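Local coordinates for hypothetical protein (Bacteroides caccae, PDB 4M8R) that is of unknown function but joins an N-terminal immunoglobulin-like domain to a WD40-like, probably beta-propeller, domain, at residues Arg80-Ile92 with Leu103-Lys115. Residues are numbered along the deposited sequence; the frame is centred on the assembly and turned at random.
Sequences RMPYRKPESRVEI and LGKVLLADGQTPK. With PO4 (phosphate ion), chain D.
The last beta hairpin of the N-terminal Ig-like domain pairs 88-92 with 103-108, antiparallel, and is interrupted by a classic beta bulge where Leu-103 and Gly-104 both face Ile-92. Ile-92 N donates to Gly-104 O, and Ile-92 O accepts from Leu-103 N at 2.8 Å; further in, Val-90 N meets Val-106 O at 2.8 Å, nearly straight (172°). On the buried face, branched aliphatic residues interlock: Val-90 CG2 lies 3.7 Å from Leu-108 CB, and, with chi1 -64° placing CG1 anti to the carbonyl carbon, Val-106 CG2 lies between the backbone N and the carbonyl carbon and packs on Val-90 CB. The selenomethionine Met-81, bent at chi2 and chi3, curls CE tip to tip onto Val-106 CG2 (3.9 Å), while its CB slides past Leu-108 CD1. The other face carries Arg-89, Glu-91 and Lys-105 besides Leu-107; extended Arg-89 and bent Lys-105 converge on a phosphate, probably from crystallisation, whose O2 accepts from Arg-89 NH2 and Lys-105 NZ, each at 2.8 Å; this anion should offset their charges. Beyond the strands, side-chain-free Gly-111 lets the loops close in, its O accepting from Arg-84 N (2.7 Å) above the carbonyl plane and its N donating to Lys-85 O. Asp-110 OD1 makes an Asx turn with Gln-112 N. Strand 43-50 flanks 88-92; short strand 24-25 borders 103-108 and brings Val-25 onto the apolar face, which Ile-33 of strand 30-36 also covers; Asn-238 of a second subunit reaches Arg-89, Glu-91 and the phosphate.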
loop_
_atom_site.group_PDB
_atom_site.type_symbol
_atom_site.label_atom_id
_atom_site.label_comp_id
_atom_site.label_asym_id
_atom_site.label_seq_id
_atom_site.Cartn_x
_atom_site.Cartn_y
_atom_site.Cartn_z
ATOM N N ARG A 80 28.700 10.930 -16.125
ATOM C CA ARG A 80 27.539 10.666 -16.968
ATOM C C ARG A 80 26.262 10.945 -16.187
ATOM O O ARG A 80 26.154 10.559 -15.035
ATOM C CB ARG A 80 27.551 9.215 -17.469
ATOM C CG ARG A 80 26.640 8.992 -18.666
ATOM C CD ARG A 80 26.834 7.626 -19.299
ATOM N NE ARG A 80 28.125 7.496 -19.980
ATOM C CZ ARG A 80 28.420 8.006 -21.182
ATOM N NH1 ARG A 80 27.524 8.710 -21.873
ATOM N NH2 ARG A 80 29.635 7.816 -21.699
HETATM N N MSE A 81 25.309 11.628 -16.813
HETATM C CA MSE A 81 24.024 11.917 -16.177
HETATM C C MSE A 81 23.142 10.702 -16.328
HETATM O O MSE A 81 23.062 10.114 -17.407
HETATM C CB MSE A 81 23.359 13.143 -16.806
HETATM C CG MSE A 81 24.214 14.413 -16.738
HETATM SE SE MSE A 81 24.759 14.841 -14.892
HETATM C CE MSE A 81 22.986 15.118 -14.101
ATOM N N PRO A 82 22.472 10.292 -15.239
ATOM C CA PRO A 82 21.692 9.057 -15.250
ATOM C C PRO A 82 20.288 9.153 -15.851
ATOM O O PRO A 82 19.681 10.229 -15.885
ATOM C CB PRO A 82 21.572 8.723 -13.766
ATOM C CG PRO A 82 21.580 10.046 -13.090
ATOM C CD PRO A 82 22.518 10.897 -13.893
ATOM N N TYR A 83 19.798 8.004 -16.306
ATOM C CA TYR A 83 18.405 7.822 -16.699
ATOM C C TYR A 83 17.570 7.446 -15.479
ATOM O O TYR A 83 18.102 7.297 -14.384
ATOM C CB TYR A 83 18.294 6.711 -17.754
ATOM C CG TYR A 83 18.869 7.076 -19.103
ATOM C CD1 TYR A 83 20.221 6.903 -19.375
ATOM C CD2 TYR A 83 18.055 7.588 -20.108
ATOM C CE1 TYR A 83 20.750 7.243 -20.612
ATOM C CE2 TYR A 83 18.569 7.922 -21.343
ATOM C CZ TYR A 83 19.918 7.747 -21.593
ATOM O OH TYR A 83 20.423 8.090 -22.831
ATOM N N ARG A 84 16.262 7.318 -15.688
ATOM C CA ARG A 84 15.308 6.755 -14.718
ATOM C C ARG A 84 14.899 7.679 -13.571
ATOM O O ARG A 84 14.222 7.240 -12.644
ATOM C CB ARG A 84 15.782 5.396 -14.170
ATOM C CG ARG A 84 16.060 4.372 -15.258
ATOM C CD ARG A 84 16.364 2.992 -14.704
ATOM N NE ARG A 84 16.344 1.994 -15.773
ATOM C CZ ARG A 84 17.335 1.770 -16.634
ATOM N NH1 ARG A 84 18.470 2.457 -16.575
ATOM N NH2 ARG A 84 17.183 0.845 -17.577
ATOM N N LYS A 85 15.272 8.952 -13.629
ATOM C CA LYS A 85 14.710 9.929 -12.704
ATOM C C LYS A 85 13.783 10.859 -13.473
ATOM O O LYS A 85 13.919 11.009 -14.681
ATOM C CB LYS A 85 15.803 10.746 -12.019
ATOM C CG LYS A 85 17.023 9.958 -11.575
ATOM C CD LYS A 85 16.690 8.875 -10.567
ATOM C CE LYS A 85 17.944 8.092 -10.196
ATOM N NZ LYS A 85 18.648 7.520 -11.380
ATOM N N PRO A 86 12.826 11.479 -12.775
ATOM C CA PRO A 86 12.051 12.557 -13.401
ATOM C C PRO A 86 12.895 13.802 -13.616
ATOM O O PRO A 86 14.051 13.854 -13.170
ATOM C CB PRO A 86 10.935 12.842 -12.391
ATOM C CG PRO A 86 11.414 12.269 -11.109
ATOM C CD PRO A 86 12.307 11.116 -11.447
ATOM N N GLU A 87 12.326 14.791 -14.306
ATOM C CA GLU A 87 12.999 16.071 -14.471
ATOM C C GLU A 87 13.355 16.614 -13.099
ATOM O O GLU A 87 12.483 16.778 -12.258
ATOM C CB GLU A 87 12.124 17.069 -15.217
ATOM C CG GLU A 87 12.717 18.469 -15.278
ATOM C CD GLU A 87 11.910 19.401 -16.149
ATOM O OE1 GLU A 87 11.619 19.027 -17.304
ATOM O OE2 GLU A 87 11.584 20.515 -15.689
ATOM N N SER A 88 14.634 16.896 -12.882
ATOM C CA SER A 88 15.134 17.192 -11.547
ATOM C C SER A 88 16.145 18.318 -11.517
ATOM O O SER A 88 16.955 18.467 -12.431
ATOM C CB SER A 88 15.816 15.953 -10.974
ATOM O OG SER A 88 14.888 14.913 -10.762
ATOM N N ARG A 89 16.094 19.090 -10.441
ATOM C CA ARG A 89 17.224 19.904 -10.018
ATOM C C ARG A 89 18.250 18.947 -9.413
ATOM O O ARG A 89 17.962 18.270 -8.418
ATOM C CB ARG A 89 16.785 20.932 -8.969
ATOM C CG ARG A 89 17.907 21.549 -8.144
ATOM C CD ARG A 89 17.327 22.460 -7.074
ATOM N NE ARG A 89 18.344 23.121 -6.250
ATOM C CZ ARG A 89 18.841 22.644 -5.107
ATOM N NH1 ARG A 89 18.441 21.478 -4.608
ATOM N NH2 ARG A 89 19.752 23.352 -4.451
ATOM N N VAL A 90 19.432 18.890 -10.020
ATOM C CA VAL A 90 20.486 17.988 -9.568
ATOM C C VAL A 90 21.649 18.800 -9.023
ATOM O O VAL A 90 22.221 19.621 -9.742
ATOM C CB VAL A 90 20.994 17.097 -10.714
ATOM C CG1 VAL A 90 22.099 16.167 -10.226
ATOM C CG2 VAL A 90 19.843 16.295 -11.301
ATOM N N GLU A 91 21.993 18.570 -7.758
ATOM C CA GLU A 91 23.178 19.175 -7.175
ATOM C C GLU A 91 24.296 18.144 -7.178
ATOM O O GLU A 91 24.086 16.990 -6.789
ATOM C CB GLU A 91 22.913 19.668 -5.757
ATOM C CG GLU A 91 24.072 20.474 -5.183
ATOM C CD GLU A 91 23.689 21.326 -3.989
ATOM O OE1 GLU A 91 22.577 21.150 -3.437
ATOM O OE2 GLU A 91 24.520 22.173 -3.592
ATOM N N ILE A 92 25.474 18.579 -7.626
ATOM C CA ILE A 92 26.619 17.706 -7.849
ATOM C C ILE A 92 27.676 17.968 -6.783
ATOM O O ILE A 92 28.137 19.100 -6.623
ATOM C CB ILE A 92 27.207 17.950 -9.251
ATOM C CG1 ILE A 92 26.137 17.694 -10.312
ATOM C CG2 ILE A 92 28.410 17.054 -9.509
ATOM C CD1 ILE A 92 26.516 18.166 -11.696
ATOM N N LEU A 103 29.738 21.341 -6.002
ATOM C CA LEU A 103 30.426 21.855 -7.180
ATOM C C LEU A 103 29.502 22.720 -8.022
ATOM O O LEU A 103 29.947 23.677 -8.651
ATOM C CB LEU A 103 30.952 20.700 -8.026
ATOM C CG LEU A 103 31.997 19.811 -7.349
ATOM C CD1 LEU A 103 32.213 18.551 -8.177
ATOM C CD2 LEU A 103 33.311 20.545 -7.134
ATOM N N GLY A 104 28.218 22.372 -8.052
ATOM C CA GLY A 104 27.242 23.124 -8.830
ATOM C C GLY A 104 25.940 22.379 -9.029
ATOM O O GLY A 104 25.756 21.278 -8.508
ATOM N N LYS A 105 25.045 22.983 -9.803
ATOM C CA LYS A 105 23.721 22.431 -10.043
ATOM C C LYS A 105 23.412 22.402 -11.525
ATOM O O LYS A 105 23.895 23.239 -12.284
ATOM C CB LYS A 105 22.671 23.283 -9.349
ATOM C CG LYS A 105 22.916 23.475 -7.864
ATOM C CD LYS A 105 21.905 24.429 -7.253
ATOM C CE LYS A 105 22.095 25.848 -7.759
ATOM N NZ LYS A 105 21.202 26.805 -7.056
ATOM N N VAL A 106 22.608 21.429 -11.928
ATOM C CA VAL A 106 22.098 21.368 -13.287
ATOM C C VAL A 106 20.641 20.979 -13.249
ATOM O O VAL A 106 20.158 20.455 -12.250
ATOM C CB VAL A 106 22.867 20.357 -14.163
ATOM C CG1 VAL A 106 24.313 20.790 -14.330
ATOM C CG2 VAL A 106 22.799 18.950 -13.585
ATOM N N LEU A 107 19.937 21.268 -14.335
ATOM C CA LEU A 107 18.573 20.808 -14.514
ATOM C C LEU A 107 18.639 19.608 -15.446
ATOM O O LEU A 107 19.098 19.721 -16.587
ATOM C CB LEU A 107 17.708 21.918 -15.106
ATOM C CG LEU A 107 16.225 21.602 -15.332
ATOM C CD1 LEU A 107 15.551 21.141 -14.050
ATOM C CD2 LEU A 107 15.510 22.823 -15.891
ATOM N N LEU A 108 18.211 18.453 -14.949
ATOM C CA LEU A 108 18.281 17.206 -15.708
ATOM C C LEU A 108 16.911 16.893 -16.288
ATOM O O LEU A 108 15.938 16.758 -15.548
ATOM C CB LEU A 108 18.737 16.062 -14.797
ATOM C CG LEU A 108 18.930 14.685 -15.437
ATOM C CD1 LEU A 108 20.005 14.722 -16.512
ATOM C CD2 LEU A 108 19.281 13.670 -14.368
ATOM N N ALA A 109 16.835 16.769 -17.608
ATOM C CA ALA A 109 15.568 16.486 -18.277
ATOM C C ALA A 109 15.063 15.105 -17.882
ATOM O O ALA A 109 15.838 14.263 -17.446
ATOM C CB ALA A 109 15.729 16.578 -19.785
ATOM N N ASP A 110 13.762 14.882 -18.042
ATOM C CA ASP A 110 13.131 13.635 -17.641
ATOM C C ASP A 110 13.845 12.429 -18.256
ATOM O O ASP A 110 14.119 12.409 -19.449
ATOM C CB ASP A 110 11.649 13.626 -18.038
ATOM C CG ASP A 110 10.917 12.384 -17.537
ATOM O OD1 ASP A 110 11.008 11.330 -18.193
ATOM O OD2 ASP A 110 10.255 12.451 -16.488
ATOM N N GLY A 111 14.145 11.436 -17.427
ATOM C CA GLY A 111 14.753 10.193 -17.899
ATOM C C GLY A 111 13.926 8.960 -17.577
ATOM O O GLY A 111 14.443 7.846 -17.580
ATOM N N GLN A 112 12.640 9.147 -17.304
ATOM C CA GLN A 112 11.786 8.025 -16.927
ATOM C C GLN A 112 11.533 7.143 -18.138
ATOM O O GLN A 112 11.281 7.638 -19.228
ATOM C CB GLN A 112 10.464 8.510 -16.335
ATOM C CG GLN A 112 10.594 8.981 -14.896
ATOM C CD GLN A 112 9.291 9.514 -14.342
ATOM O OE1 GLN A 112 8.710 8.925 -13.437
ATOM N NE2 GLN A 112 8.818 10.622 -14.893
ATOM N N THR A 113 11.613 5.836 -17.930
ATOM C CA THR A 113 11.452 4.867 -19.008
ATOM C C THR A 113 9.974 4.522 -19.233
ATOM O O THR A 113 9.204 4.468 -18.278
ATOM C CB THR A 113 12.224 3.587 -18.677
ATOM O OG1 THR A 113 11.830 3.119 -17.388
ATOM C CG2 THR A 113 13.719 3.859 -18.660
ATOM N N PRO A 114 9.576 4.277 -20.493
ATOM C CA PRO A 114 8.170 3.978 -20.779
ATOM C C PRO A 114 7.729 2.687 -20.101
ATOM O O PRO A 114 8.491 1.725 -20.074
ATOM C CB PRO A 114 8.141 3.830 -22.302
ATOM C CG PRO A 114 9.533 3.468 -22.688
ATOM C CD PRO A 114 10.431 4.127 -21.684
ATOM N N LYS A 115 6.513 2.670 -19.560
ATOM C CA LYS A 115 6.039 1.540 -18.759
ATOM C C LYS A 115 5.197 0.522 -19.540
ATOM O O LYS A 115 4.884 -0.545 -19.014
ATOM C CB LYS A 115 5.243 2.040 -17.552
ATOM C CG LYS A 115 5.967 3.078 -16.701
ATOM C CD LYS A 115 5.149 3.462 -15.469
ATOM C CE LYS A 115 5.210 4.955 -15.159
ATOM N NZ LYS A 115 6.595 5.460 -14.921
HETATM P P PO4 D . 21.026 26.789 -3.695
HETATM O O1 PO4 D . 21.925 25.795 -3.000
HETATM O O2 PO4 D . 20.057 26.091 -4.621
HETATM O O3 PO4 D . 20.231 27.584 -2.688
HETATM O O4 PO4 D . 21.910 27.700 -4.505
HETATM O O HOH W 1 13.564 1.735 -15.658
HETATM O O HOH W 2 15.996 13.159 -14.922
HETATM O O HOH W 3 12.516 17.095 -19.105
HETATM O O HOH W 4 9.676 14.783 -15.223
#